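PDB 5FP1: tonb-dependent siderophore receptor from Acinetobacter baumannii, which probably takes part in the first step of iron uptake by binding iron-carrying siderophores at the outer membrane, and may bind ferric enterobactin with micromolar affinity. Local coordinates for residues T631-V634 and L638-G641; I52-V57 and M669-V674; L424-I427 and W433-D436; V25-N30 and V34-D39; D305-N310 and A698-T703. One frame throughout, in Å; residues are numbered along the deposited sequence.

How the contacts relate
Contact 4 comes first along the chain, closing a small loop in the N-terminal stretch that leads into the plug. Contact 2 opens next, on a plug helix, and closes more than 600 residues later on a barrel strand. Contact 5 opens inside that loop at 305-310 and closes beyond it at 698-703, so contacts 2 and 5 cross; it joins two loop regions of the barrel. Contacts 3 and 1 are barrel hairpins nested inside both. In space there are two touching pairs: contact 1 shares a strand-strand edge with contact 2, while contact 3 packs on contact 4. Contact 5 lies apart, its centre about 50 Å from that of contact 3.

Contact 1 of 5, residues T631-V634 and L638-G641; sequences TYKV and LTVG
Residues 631-634 and 638-641 form the end of an antiparallel beta hairpin in the barrel of this TonB-dependent receptor, just before a tight turn that is probably periplasmic, as short turns are in this family. Tyr632 and Val640 make the hydrogen-bonded pair: Tyr632 N reaches Val640 O at 2.9 Å, and Val640 N returns to Tyr632 O at 3.0 Å with an N-H...O angle of 168°. Both residues put their side chains on the outer surface, where an aromatic ring and a branched aliphatic group suit a membrane protein. On the other face Thr631 sits beside Gly641, whose lack of a side chain leaves Thr631 CG2 to rest on Gly641 CA at 3.8 Å. Thr639 OG1, beside the backbone N (chi1 -59°), donates to a water at 3.1 Å, which leaves CG2 anti to that N and 3.8 Å from Thr631 CB. The Lys633 chain bends at chi2 and lays CD 3.3 Å from Thr639 OG1. The ammonium group of Lys633 bonds Pro636 O in the turn and reaches the same water weakly. Lys633 is also the centre of an inverse gamma turn, and the chain turns a corner at Val634. There Val634 CG2 presses on Leu638 CD2 at 3.4 Å, tighter than usual for two carbons. On one flank backbone hydrogen bonds join Thr631 to Asn583 of strand 582-597, which the Thr631 hydroxyl also bonds, and Lys633 to Lys581; on the other, backbone hydrogen bonds join Thr639 and Gly641 to Arg671 and Met669 of strand 659-673.

Contact 2 of 5, residues I52-V57 and M669-V674; sequences IEDTKV and MARYNV
Asp54 of the plug helix reaches Met669 and Arg671 on the barrel wall, and its side chain can be followed outward atom by atom. CB lies 4.2 Å from Met669 CE. CG, turned anti to the carbonyl carbon (chi1 -83°), is closer to that methyl, at 3.9 Å. At the tip OD1 takes both terminal nitrogens of Arg671: NH2 at 2.9 Å on the syn side and NH1 at 3.0 Å on the anti side. Both approach from the same face, about 30° out of the carboxylate plane, whereas OD1 lies almost in the guanidinium plane. This end-on salt bridge ties the globular plug to the beta-barrel that encloses it, the two domains that define TonB-dependent receptors. Gln50, a turn earlier in the helix, also donates to OD1. OD2 accepts from Trp629 NE1 of strand 624-635, two strands along the wall, so both oxygens of this buried acid have donors. Arginine suits the opposite side because its long chain, bent at chi3, carries a charge inward from the wall and still offers NH1 to Gln681. Met669, apolar and bent at chi2 and chi3, lays CE against the Asp54 carboxylate and CG 3.4 Å from Asp54 O, a carbonyl hydrogen-bonded to Asn683 ND2.

Contact 3 of 5, residues L424-I427 and W433-D436; sequences LDNI and WLLD
Leu435 and Ile427 hold together an antiparallel hairpin of the barrel, strands 405-428 and 433-450, near a short turn that is probably periplasmic. The second strand enters with Trp433, whose indole leads away from the first strand, meets the ring of Phe476 with planes about 55° apart, and lies about 5 Å from a bound detergent molecule; a tryptophan here is consistent with the aromatic girdle of outer-membrane barrels. Leu434 follows on the opposite face, buried, its CB 3.8 Å from Asn426 OD1 and with CD1 packed on the CB of Asp39. Next, Leu435 makes the hydrogen-bonded pair with Ile427. Leu435 N donates to Ile427 O at 2.8 Å, and Ile427 N to Leu435 O at 2.7 Å. On the outer surface, the CB atoms of Leu435 and Ile427 are 4.4 Å apart, as suits two aliphatic residues on a face probably turned to lipid. Asp436 comes last, a non-hydrogen-bonded pair with Asn426 on the inner side, where polar groups can bond across the strands. Asp436 OD2 accepts from Gln471, and Asn426 OD1 from Arg348, which leaves Asn426 ND2 and Asp436 OD1 to bond each other. The Asn426 side chain, CG anti to its N (chi1 -177°), brings ND2 to within 3.0 Å of Asp436 OD1. That bond is nearly straight at 175°, lies in the amide plane and meets the oxygen on its anti side.

Contact 4 of 5, residues V25-N30 and V34-D39; sequences VDQSAN and VAPLLD
The Gln27 amide lies flat against Pro36, whose CA and CB sit over one of its faces, offset from the centre. The two side chains run alongside each other and point the same way. Gln27 OE1 comes 3.2 Å from Pro36 CA, and NE2 3.7 Å from Pro36 CB, at the other end of the amide. A bend at chi2 (-91°) folds the glutamine back to make this cover, although its CB bond starts away from the partner. Beyond the OE1 end a water takes the N-H of Ser28 at 2.9 Å. Alongside, Leu37 N donates to Asp26 O at 3.0 Å, in a bond of 163°, and a second water joins Asp26 O to Leu38 N. Leu37 turns its side chain toward the first segment, its CD1 3.7 Å from Val25 O; Val46 of strand 43-47 meets both residues, so the apolar side faces the plug. Pro36, with no N-H to leave unpaired, opens a 3-10 turn closed by Asp39 N to Pro36 O. Ser28 forms an ST turn, its OG accepting from Asn30 N at 2.8 Å while also bonding Glu118. This N-terminal stretch folds back on itself beside the plug, with Pro36 touching Arg348 of the barrel. One direct backbone bond and two waters thus satisfy Asp26 O, Leu37 N, Leu38 N and Ser28 N, while the Gln27 amide and Leu37 add van der Waals contact.

Contact 5 of 5, residues D305-N310 and A698-T703; sequences DDSKGN and ASHYAT. With PO4 (phosphate ion), chain B.
His700 and Ser307 meet through a short bond, ND1 to OG at 2.6 Å, in which either could be the donor. In His700 chi1 -46° sets CG anti to the carbonyl carbon and chi2 -52° turns ND1 to Ser307, with NE2 toward a bound phosphate, probably from the crystallisation liquor. NE2 donates to phosphate O3 at 2.9 Å and 163°. Asp306 OD1 stands 3.1 Å above one ring face and Ser699 OG, hydrogen-bonded to Lys658 NZ, 3.4 Å above the opposite one, both offset toward the rim. Ser307 and Asp306 are the middle of a type I' turn from Asp305 to Lys308, closed by Lys308 N to Asp305 O. Asp306 holds its CG anti to the backbone N, sending OD2 to Arg319 in a salt bridge. Two waters finish the join: one links Ser307 N to His700 O, the other Ser307 OG to His700 N. The segments belong to connections between barrel strands that are probably extracellular. A histidine suits a place where one edge meets a hydroxyl and the other an anion: with NE2 donating to O3, ND1 is left to Ser307 OG, and the phosphate and carboxylate together may favour a protonated imidazole.

Contact 1 of 5, residues T631-V634 and L638-G641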
# COMPACT_ATOMS: atom_id res chain seq x y z
N THR A 631 23.39 -9.56 -2.52
CA THR A 631 24.52 -8.83 -3.08
C THR A 631 25.85 -9.36 -2.55
O THR A 631 25.93 -9.93 -1.45
CB THR A 631 24.45 -7.31 -2.84
OG1 THR A 631 24.83 -7.00 -1.50
CG2 THR A 631 23.02 -6.76 -3.11
N TYR A 632 26.88 -9.15 -3.37
CA TYR A 632 28.22 -9.66 -3.09
C TYR A 632 29.28 -8.61 -3.43
O TYR A 632 29.21 -7.93 -4.46
CB TYR A 632 28.47 -10.97 -3.83
CG TYR A 632 29.63 -11.73 -3.22
CD1 TYR A 632 30.94 -11.44 -3.60
CD2 TYR A 632 29.43 -12.68 -2.24
CE1 TYR A 632 32.01 -12.10 -3.02
CE2 TYR A 632 30.49 -13.35 -1.66
CZ TYR A 632 31.78 -13.05 -2.06
OH TYR A 632 32.84 -13.70 -1.48
N LYS A 633 30.24 -8.44 -2.53
CA LYS A 633 31.32 -7.49 -2.74
C LYS A 633 32.40 -8.19 -3.55
O LYS A 633 33.32 -8.77 -2.97
CB LYS A 633 31.89 -7.03 -1.39
CG LYS A 633 31.35 -5.71 -0.89
CD LYS A 633 31.94 -4.57 -1.70
CE LYS A 633 32.01 -3.29 -0.89
NZ LYS A 633 32.29 -2.11 -1.76
N VAL A 634 32.26 -8.17 -4.87
CA VAL A 634 33.20 -8.89 -5.73
C VAL A 634 34.58 -8.23 -5.70
O VAL A 634 35.58 -8.92 -5.76
CB VAL A 634 32.72 -9.05 -7.19
CG1 VAL A 634 31.33 -9.68 -7.25
CG2 VAL A 634 32.75 -7.72 -7.92
N LEU A 638 33.43 -2.69 -5.72
CA LEU A 638 32.40 -3.18 -6.64
C LEU A 638 31.47 -4.20 -5.99
O LEU A 638 31.89 -5.30 -5.63
CB LEU A 638 32.99 -3.81 -7.90
CG LEU A 638 31.96 -4.33 -8.92
CD1 LEU A 638 31.14 -3.19 -9.50
CD2 LEU A 638 32.62 -5.11 -10.05
N THR A 639 30.21 -3.81 -5.87
CA THR A 639 29.15 -4.69 -5.40
C THR A 639 28.23 -5.06 -6.57
O THR A 639 27.87 -4.20 -7.39
CB THR A 639 28.32 -3.97 -4.32
OG1 THR A 639 29.19 -3.62 -3.24
CG2 THR A 639 27.21 -4.86 -3.79
N VAL A 640 27.87 -6.33 -6.63
CA VAL A 640 26.93 -6.82 -7.63
C VAL A 640 25.72 -7.43 -6.90
O VAL A 640 25.88 -8.14 -5.91
CB VAL A 640 27.57 -7.89 -8.52
CG1 VAL A 640 26.53 -8.54 -9.41
CG2 VAL A 640 28.67 -7.27 -9.37
N GLY A 641 24.51 -7.12 -7.38
CA GLY A 641 23.27 -7.64 -6.78
C GLY A 641 22.39 -8.39 -7.76
O GLY A 641 22.38 -8.09 -8.96
O HOH W 1 30.53 -1.06 -4.29

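Contact 2 of 5, residues I52-V57 and M669-V674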
# COMPACT_ATOMS: atom_id res chain seq x y z
N ILE A 52 16.16 -0.48 -0.26
CA ILE A 52 15.60 0.61 -1.06
C ILE A 52 16.71 1.20 -1.95
O ILE A 52 16.53 1.40 -3.16
CB ILE A 52 14.95 1.66 -0.16
CG1 ILE A 52 13.65 1.08 0.48
CG2 ILE A 52 14.64 2.92 -0.95
CD1 ILE A 52 13.12 1.91 1.62
N GLU A 53 17.89 1.42 -1.38
CA GLU A 53 19.03 1.92 -2.18
C GLU A 53 19.52 0.95 -3.24
O GLU A 53 19.80 1.35 -4.37
CB GLU A 53 20.17 2.36 -1.24
CG GLU A 53 19.81 3.71 -0.63
CD GLU A 53 20.75 4.20 0.46
OE1 GLU A 53 21.90 3.69 0.54
OE2 GLU A 53 20.32 5.10 1.22
N ASP A 54 19.63 -0.32 -2.91
CA ASP A 54 20.10 -1.32 -3.83
C ASP A 54 19.17 -1.48 -5.04
O ASP A 54 19.63 -1.70 -6.18
CB ASP A 54 20.17 -2.67 -3.13
CG ASP A 54 21.45 -2.87 -2.32
OD1 ASP A 54 22.27 -1.93 -2.21
OD2 ASP A 54 21.57 -3.99 -1.78
N THR A 55 17.85 -1.42 -4.80
CA THR A 55 16.89 -1.66 -5.87
C THR A 55 16.51 -0.41 -6.64
O THR A 55 16.00 -0.51 -7.73
CB THR A 55 15.58 -2.28 -5.33
OG1 THR A 55 15.03 -1.46 -4.30
CG2 THR A 55 15.84 -3.68 -4.80
N LYS A 56 16.79 0.74 -6.04
CA LYS A 56 16.36 2.06 -6.51
C LYS A 56 14.86 2.10 -6.79
O LYS A 56 14.43 2.68 -7.79
CB LYS A 56 17.15 2.54 -7.74
CG LYS A 56 17.25 4.07 -7.85
CD LYS A 56 17.94 4.53 -9.13
CE LYS A 56 17.78 6.03 -9.36
NZ LYS A 56 18.42 6.84 -8.28
N VAL A 57 14.07 1.46 -5.91
CA VAL A 57 12.61 1.58 -6.03
C VAL A 57 12.18 3.00 -5.77
O VAL A 57 12.65 3.64 -4.82
CB VAL A 57 11.84 0.59 -5.15
CG1 VAL A 57 11.97 -0.82 -5.70
CG2 VAL A 57 12.29 0.67 -3.71
N MET A 669 21.93 -5.56 -10.27
CA MET A 669 22.50 -4.30 -9.93
C MET A 669 24.06 -4.39 -9.88
O MET A 669 24.61 -5.43 -9.55
CB MET A 669 21.98 -3.89 -8.55
CG MET A 669 22.40 -2.53 -8.05
SD MET A 669 23.95 -2.53 -7.10
CE MET A 669 23.45 -3.38 -5.61
N ALA A 670 24.71 -3.28 -10.16
CA ALA A 670 26.13 -3.11 -9.90
C ALA A 670 26.38 -1.70 -9.42
O ALA A 670 25.93 -0.73 -10.01
CB ALA A 670 26.94 -3.38 -11.16
N ARG A 671 27.15 -1.60 -8.34
CA ARG A 671 27.50 -0.37 -7.72
C ARG A 671 29.03 -0.26 -7.65
O ARG A 671 29.67 -1.08 -7.01
CB ARG A 671 27.00 -0.35 -6.29
CG ARG A 671 27.35 0.95 -5.60
CD ARG A 671 26.42 1.29 -4.43
NE ARG A 671 26.29 0.16 -3.53
CZ ARG A 671 25.15 -0.48 -3.27
NH1 ARG A 671 23.99 -0.10 -3.83
NH2 ARG A 671 25.17 -1.48 -2.43
N TYR A 672 29.58 0.78 -8.28
CA TYR A 672 31.04 1.00 -8.27
C TYR A 672 31.35 2.23 -7.45
O TYR A 672 30.84 3.32 -7.71
CB TYR A 672 31.59 1.17 -9.69
CG TYR A 672 33.11 1.31 -9.74
CD1 TYR A 672 33.94 0.22 -9.54
CD2 TYR A 672 33.71 2.55 -9.94
CE1 TYR A 672 35.32 0.35 -9.57
CE2 TYR A 672 35.08 2.69 -9.96
CZ TYR A 672 35.88 1.58 -9.78
OH TYR A 672 37.25 1.72 -9.80
N ASN A 673 32.20 2.05 -6.43
CA ASN A 673 32.68 3.18 -5.64
C ASN A 673 33.77 3.91 -6.41
O ASN A 673 34.89 3.41 -6.53
CB ASN A 673 33.20 2.73 -4.27
CG ASN A 673 32.22 1.82 -3.55
OD1 ASN A 673 32.53 0.67 -3.25
ND2 ASN A 673 31.02 2.33 -3.29
N VAL A 674 33.45 5.07 -6.94
CA VAL A 674 34.40 5.84 -7.72
C VAL A 674 35.42 6.47 -6.78
O VAL A 674 36.61 6.42 -7.03
CB VAL A 674 33.70 6.94 -8.54
CG1 VAL A 674 34.74 7.87 -9.17
CG2 VAL A 674 32.81 6.31 -9.61

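Contact 3 of 5, residues L424-I427 and W433-D436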
# COMPACT_ATOMS: atom_id res chain seq x y z
N LEU A 424 -0.87 -0.52 25.49
CA LEU A 424 -0.02 -1.58 24.99
C LEU A 424 1.07 -1.78 26.04
O LEU A 424 1.66 -0.82 26.51
CB LEU A 424 0.63 -1.20 23.66
CG LEU A 424 -0.31 -1.03 22.47
CD1 LEU A 424 0.38 -0.20 21.40
CD2 LEU A 424 -0.73 -2.36 21.87
N ASP A 425 1.30 -3.04 26.41
CA ASP A 425 2.30 -3.35 27.45
C ASP A 425 2.90 -4.72 27.17
O ASP A 425 2.18 -5.70 26.99
CB ASP A 425 1.62 -3.31 28.82
CG ASP A 425 2.60 -3.45 30.00
OD1 ASP A 425 3.83 -3.33 29.83
OD2 ASP A 425 2.10 -3.68 31.13
N ASN A 426 4.22 -4.77 27.06
CA ASN A 426 4.91 -6.02 26.96
C ASN A 426 5.64 -6.25 28.29
O ASN A 426 6.53 -5.49 28.65
CB ASN A 426 5.89 -6.02 25.79
CG ASN A 426 6.58 -7.37 25.61
OD1 ASN A 426 7.56 -7.66 26.31
ND2 ASN A 426 6.09 -8.18 24.69
N ILE A 427 5.21 -7.27 29.03
CA ILE A 427 5.68 -7.52 30.38
C ILE A 427 6.74 -8.63 30.41
O ILE A 427 6.44 -9.78 30.09
CB ILE A 427 4.52 -7.87 31.31
CG1 ILE A 427 3.44 -6.80 31.25
CG2 ILE A 427 5.01 -8.01 32.76
CD1 ILE A 427 2.19 -7.17 31.99
N TRP A 433 10.56 -15.18 29.58
CA TRP A 433 9.11 -15.16 29.45
C TRP A 433 8.57 -13.74 29.29
O TRP A 433 8.69 -12.92 30.21
CB TRP A 433 8.47 -15.80 30.65
CG TRP A 433 8.72 -17.28 30.78
CD1 TRP A 433 9.69 -17.89 31.53
CD2 TRP A 433 7.96 -18.33 30.18
NE1 TRP A 433 9.59 -19.27 31.41
CE2 TRP A 433 8.53 -19.56 30.60
CE3 TRP A 433 6.86 -18.36 29.31
CZ2 TRP A 433 8.03 -20.79 30.18
CZ3 TRP A 433 6.36 -19.60 28.90
CH2 TRP A 433 6.95 -20.79 29.33
N LEU A 434 7.97 -13.45 28.13
CA LEU A 434 7.38 -12.12 27.86
C LEU A 434 5.90 -12.23 27.53
O LEU A 434 5.52 -13.00 26.65
CB LEU A 434 8.07 -11.44 26.68
CG LEU A 434 9.59 -11.53 26.63
CD1 LEU A 434 10.10 -10.98 25.31
CD2 LEU A 434 10.19 -10.79 27.79
N LEU A 435 5.08 -11.48 28.26
CA LEU A 435 3.64 -11.44 28.03
C LEU A 435 3.29 -10.13 27.29
O LEU A 435 3.54 -9.04 27.80
CB LEU A 435 2.91 -11.46 29.36
CG LEU A 435 1.39 -11.35 29.29
CD1 LEU A 435 0.80 -12.50 28.49
CD2 LEU A 435 0.82 -11.32 30.71
N ASP A 436 2.78 -10.26 26.07
CA ASP A 436 2.45 -9.08 25.24
C ASP A 436 0.95 -8.81 25.30
O ASP A 436 0.15 -9.73 25.10
CB ASP A 436 2.86 -9.35 23.80
CG ASP A 436 2.87 -8.07 22.93
OD1 ASP A 436 3.74 -7.19 23.16
OD2 ASP A 436 1.98 -7.96 22.06

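Contact 4 of 5, residues V25-N30 and V34-D39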
# COMPACT_ATOMS: atom_id res chain seq x y z
N VAL A 25 16.79 -5.42 10.08
CA VAL A 25 16.40 -4.34 10.97
C VAL A 25 15.95 -4.92 12.31
O VAL A 25 15.06 -5.76 12.34
CB VAL A 25 15.26 -3.52 10.32
CG1 VAL A 25 14.79 -2.40 11.23
CG2 VAL A 25 15.72 -2.98 8.97
N ASP A 26 16.54 -4.46 13.42
CA ASP A 26 16.31 -5.07 14.74
C ASP A 26 15.13 -4.49 15.48
O ASP A 26 14.45 -5.19 16.23
CB ASP A 26 17.53 -4.95 15.66
CG ASP A 26 18.70 -5.76 15.17
OD1 ASP A 26 18.49 -6.80 14.52
OD2 ASP A 26 19.83 -5.33 15.42
N GLN A 27 14.89 -3.19 15.30
CA GLN A 27 13.83 -2.49 16.01
C GLN A 27 12.96 -1.73 15.02
O GLN A 27 13.47 -1.09 14.11
CB GLN A 27 14.41 -1.45 16.98
CG GLN A 27 15.47 -1.98 17.92
CD GLN A 27 14.87 -2.48 19.21
OE1 GLN A 27 13.65 -2.50 19.39
NE2 GLN A 27 15.74 -2.87 20.14
N SER A 28 11.67 -1.73 15.28
CA SER A 28 10.74 -0.89 14.56
C SER A 28 10.90 0.57 14.94
O SER A 28 11.20 0.87 16.09
CB SER A 28 9.33 -1.33 14.89
OG SER A 28 8.40 -0.38 14.41
N ALA A 29 10.67 1.47 13.99
CA ALA A 29 10.66 2.90 14.30
C ALA A 29 9.31 3.32 14.88
O ALA A 29 9.12 4.44 15.29
CB ALA A 29 10.99 3.72 13.05
N ASN A 30 8.37 2.39 14.93
CA ASN A 30 7.05 2.66 15.46
C ASN A 30 7.03 2.43 16.98
O ASN A 30 7.26 1.31 17.46
CB ASN A 30 6.06 1.75 14.71
CG ASN A 30 4.60 1.93 15.14
OD1 ASN A 30 4.29 2.57 16.12
ND2 ASN A 30 3.70 1.31 14.37
N VAL A 34 6.70 -1.99 21.34
CA VAL A 34 7.48 -1.68 22.52
C VAL A 34 8.66 -2.62 22.75
O VAL A 34 9.52 -2.35 23.60
CB VAL A 34 6.56 -1.69 23.75
CG1 VAL A 34 5.47 -0.64 23.56
CG2 VAL A 34 5.93 -3.08 23.96
N ALA A 35 8.70 -3.72 22.00
CA ALA A 35 9.79 -4.70 22.10
C ALA A 35 10.54 -4.79 20.79
O ALA A 35 9.97 -4.48 19.75
CB ALA A 35 9.23 -6.06 22.49
N PRO A 36 11.81 -5.26 20.82
CA PRO A 36 12.54 -5.51 19.58
C PRO A 36 11.82 -6.53 18.72
O PRO A 36 11.03 -7.31 19.23
CB PRO A 36 13.90 -6.07 20.04
CG PRO A 36 13.82 -6.23 21.52
CD PRO A 36 12.63 -5.47 22.02
N LEU A 37 12.06 -6.49 17.41
CA LEU A 37 11.28 -7.35 16.53
C LEU A 37 11.48 -8.84 16.86
O LEU A 37 10.55 -9.63 16.79
CB LEU A 37 11.60 -7.03 15.08
CG LEU A 37 11.11 -5.62 14.66
CD1 LEU A 37 11.54 -5.37 13.23
CD2 LEU A 37 9.60 -5.47 14.85
N LEU A 38 12.69 -9.22 17.28
CA LEU A 38 12.99 -10.62 17.67
C LEU A 38 12.04 -11.17 18.72
O LEU A 38 11.67 -12.35 18.70
CB LEU A 38 14.44 -10.67 18.19
CG LEU A 38 14.96 -12.02 18.69
CD1 LEU A 38 15.09 -12.97 17.52
CD2 LEU A 38 16.31 -11.84 19.39
N ASP A 39 11.62 -10.31 19.64
CA ASP A 39 10.79 -10.71 20.75
C ASP A 39 9.34 -10.31 20.60
O ASP A 39 8.54 -10.54 21.49
CB ASP A 39 11.34 -10.09 22.02
CG ASP A 39 12.77 -10.55 22.30
OD1 ASP A 39 13.20 -11.57 21.71
OD2 ASP A 39 13.47 -9.85 23.03
O HOH W 2 15.19 -7.65 16.95
O HOH W 3 10.81 -2.91 17.79

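Contact 5 of 5, residues D305-N310 and A698-T703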
# COMPACT_ATOMS: atom_id res chain seq x y z
N ASP A 305 -12.19 -2.01 -22.72
CA ASP A 305 -13.39 -2.65 -23.25
C ASP A 305 -14.53 -2.95 -22.26
O ASP A 305 -15.64 -3.17 -22.70
CB ASP A 305 -13.10 -3.90 -24.07
CG ASP A 305 -14.13 -4.09 -25.18
OD1 ASP A 305 -14.42 -3.08 -25.86
OD2 ASP A 305 -14.63 -5.24 -25.40
N ASP A 306 -14.25 -2.96 -20.96
CA ASP A 306 -15.33 -3.07 -19.96
C ASP A 306 -16.19 -4.30 -20.23
O ASP A 306 -17.42 -4.25 -20.11
CB ASP A 306 -16.17 -1.81 -20.01
CG ASP A 306 -17.02 -1.61 -18.77
OD1 ASP A 306 -16.71 -2.16 -17.71
OD2 ASP A 306 -17.97 -0.85 -18.86
N SER A 307 -15.55 -5.39 -20.66
CA SER A 307 -16.20 -6.68 -20.95
C SER A 307 -17.35 -6.58 -21.97
O SER A 307 -18.25 -7.39 -21.97
CB SER A 307 -16.69 -7.36 -19.65
OG SER A 307 -15.61 -7.48 -18.72
N LYS A 308 -17.30 -5.61 -22.87
CA LYS A 308 -18.38 -5.45 -23.82
C LYS A 308 -18.32 -6.41 -24.99
O LYS A 308 -19.26 -6.43 -25.79
CB LYS A 308 -18.40 -4.04 -24.36
CG LYS A 308 -18.67 -2.98 -23.30
CD LYS A 308 -20.14 -2.96 -22.90
CE LYS A 308 -20.33 -1.95 -21.79
NZ LYS A 308 -21.64 -2.13 -21.13
N GLY A 309 -17.25 -7.18 -25.13
CA GLY A 309 -17.18 -8.19 -26.18
C GLY A 309 -16.49 -7.71 -27.47
O GLY A 309 -16.37 -8.46 -28.42
N ASN A 310 -16.07 -6.45 -27.52
CA ASN A 310 -15.45 -5.95 -28.74
C ASN A 310 -14.12 -6.59 -28.99
O ASN A 310 -13.68 -6.67 -30.14
CB ASN A 310 -15.34 -4.41 -28.78
CG ASN A 310 -16.67 -3.75 -28.56
OD1 ASN A 310 -17.61 -3.91 -29.34
ND2 ASN A 310 -16.77 -3.01 -27.47
N ALA A 698 -11.44 -7.53 -10.36
CA ALA A 698 -12.54 -8.51 -10.22
C ALA A 698 -13.26 -8.78 -11.53
O ALA A 698 -13.83 -9.85 -11.74
CB ALA A 698 -13.53 -8.04 -9.13
N SER A 699 -13.25 -7.78 -12.41
CA SER A 699 -13.77 -7.96 -13.75
C SER A 699 -12.95 -7.14 -14.76
O SER A 699 -12.12 -6.31 -14.38
CB SER A 699 -15.25 -7.59 -13.80
OG SER A 699 -15.83 -8.15 -14.96
N HIS A 700 -13.17 -7.40 -16.03
CA HIS A 700 -12.71 -6.55 -17.12
C HIS A 700 -11.24 -6.63 -17.54
O HIS A 700 -10.95 -6.81 -18.74
CB HIS A 700 -13.08 -5.09 -16.87
CG HIS A 700 -14.49 -4.89 -16.40
ND1 HIS A 700 -15.58 -5.41 -17.07
CD2 HIS A 700 -14.98 -4.20 -15.34
CE1 HIS A 700 -16.68 -5.06 -16.43
NE2 HIS A 700 -16.35 -4.33 -15.38
N TYR A 701 -10.30 -6.46 -16.61
CA TYR A 701 -8.91 -6.30 -16.99
C TYR A 701 -7.93 -6.62 -15.90
O TYR A 701 -8.28 -6.73 -14.70
CB TYR A 701 -8.65 -4.87 -17.49
CG TYR A 701 -8.48 -3.87 -16.37
CD1 TYR A 701 -9.59 -3.28 -15.76
CD2 TYR A 701 -7.22 -3.53 -15.90
CE1 TYR A 701 -9.44 -2.40 -14.68
CE2 TYR A 701 -7.06 -2.62 -14.89
CZ TYR A 701 -8.16 -2.05 -14.27
OH TYR A 701 -7.95 -1.15 -13.23
N ALA A 702 -6.69 -6.80 -16.33
CA ALA A 702 -5.54 -6.91 -15.44
C ALA A 702 -4.47 -5.90 -15.84
O ALA A 702 -4.41 -5.47 -16.99
CB ALA A 702 -4.97 -8.29 -15.50
N THR A 703 -3.60 -5.56 -14.91
CA THR A 703 -2.59 -4.55 -15.15
C THR A 703 -1.28 -5.26 -15.46
O THR A 703 -0.80 -6.08 -14.67
CB THR A 703 -2.39 -3.66 -13.91
OG1 THR A 703 -3.62 -2.99 -13.60
CG2 THR A 703 -1.31 -2.61 -14.11
P PO4 B . -18.67 -1.85 -14.91
O1 PO4 B . -19.16 -2.36 -16.24
O2 PO4 B . -17.32 -1.21 -15.13
O3 PO4 B . -18.53 -3.00 -13.91
O4 PO4 B . -19.64 -0.82 -14.36
O HOH W 4 -12.65 -5.92 -20.74
O HOH W 5 -14.72 -9.56 -17.45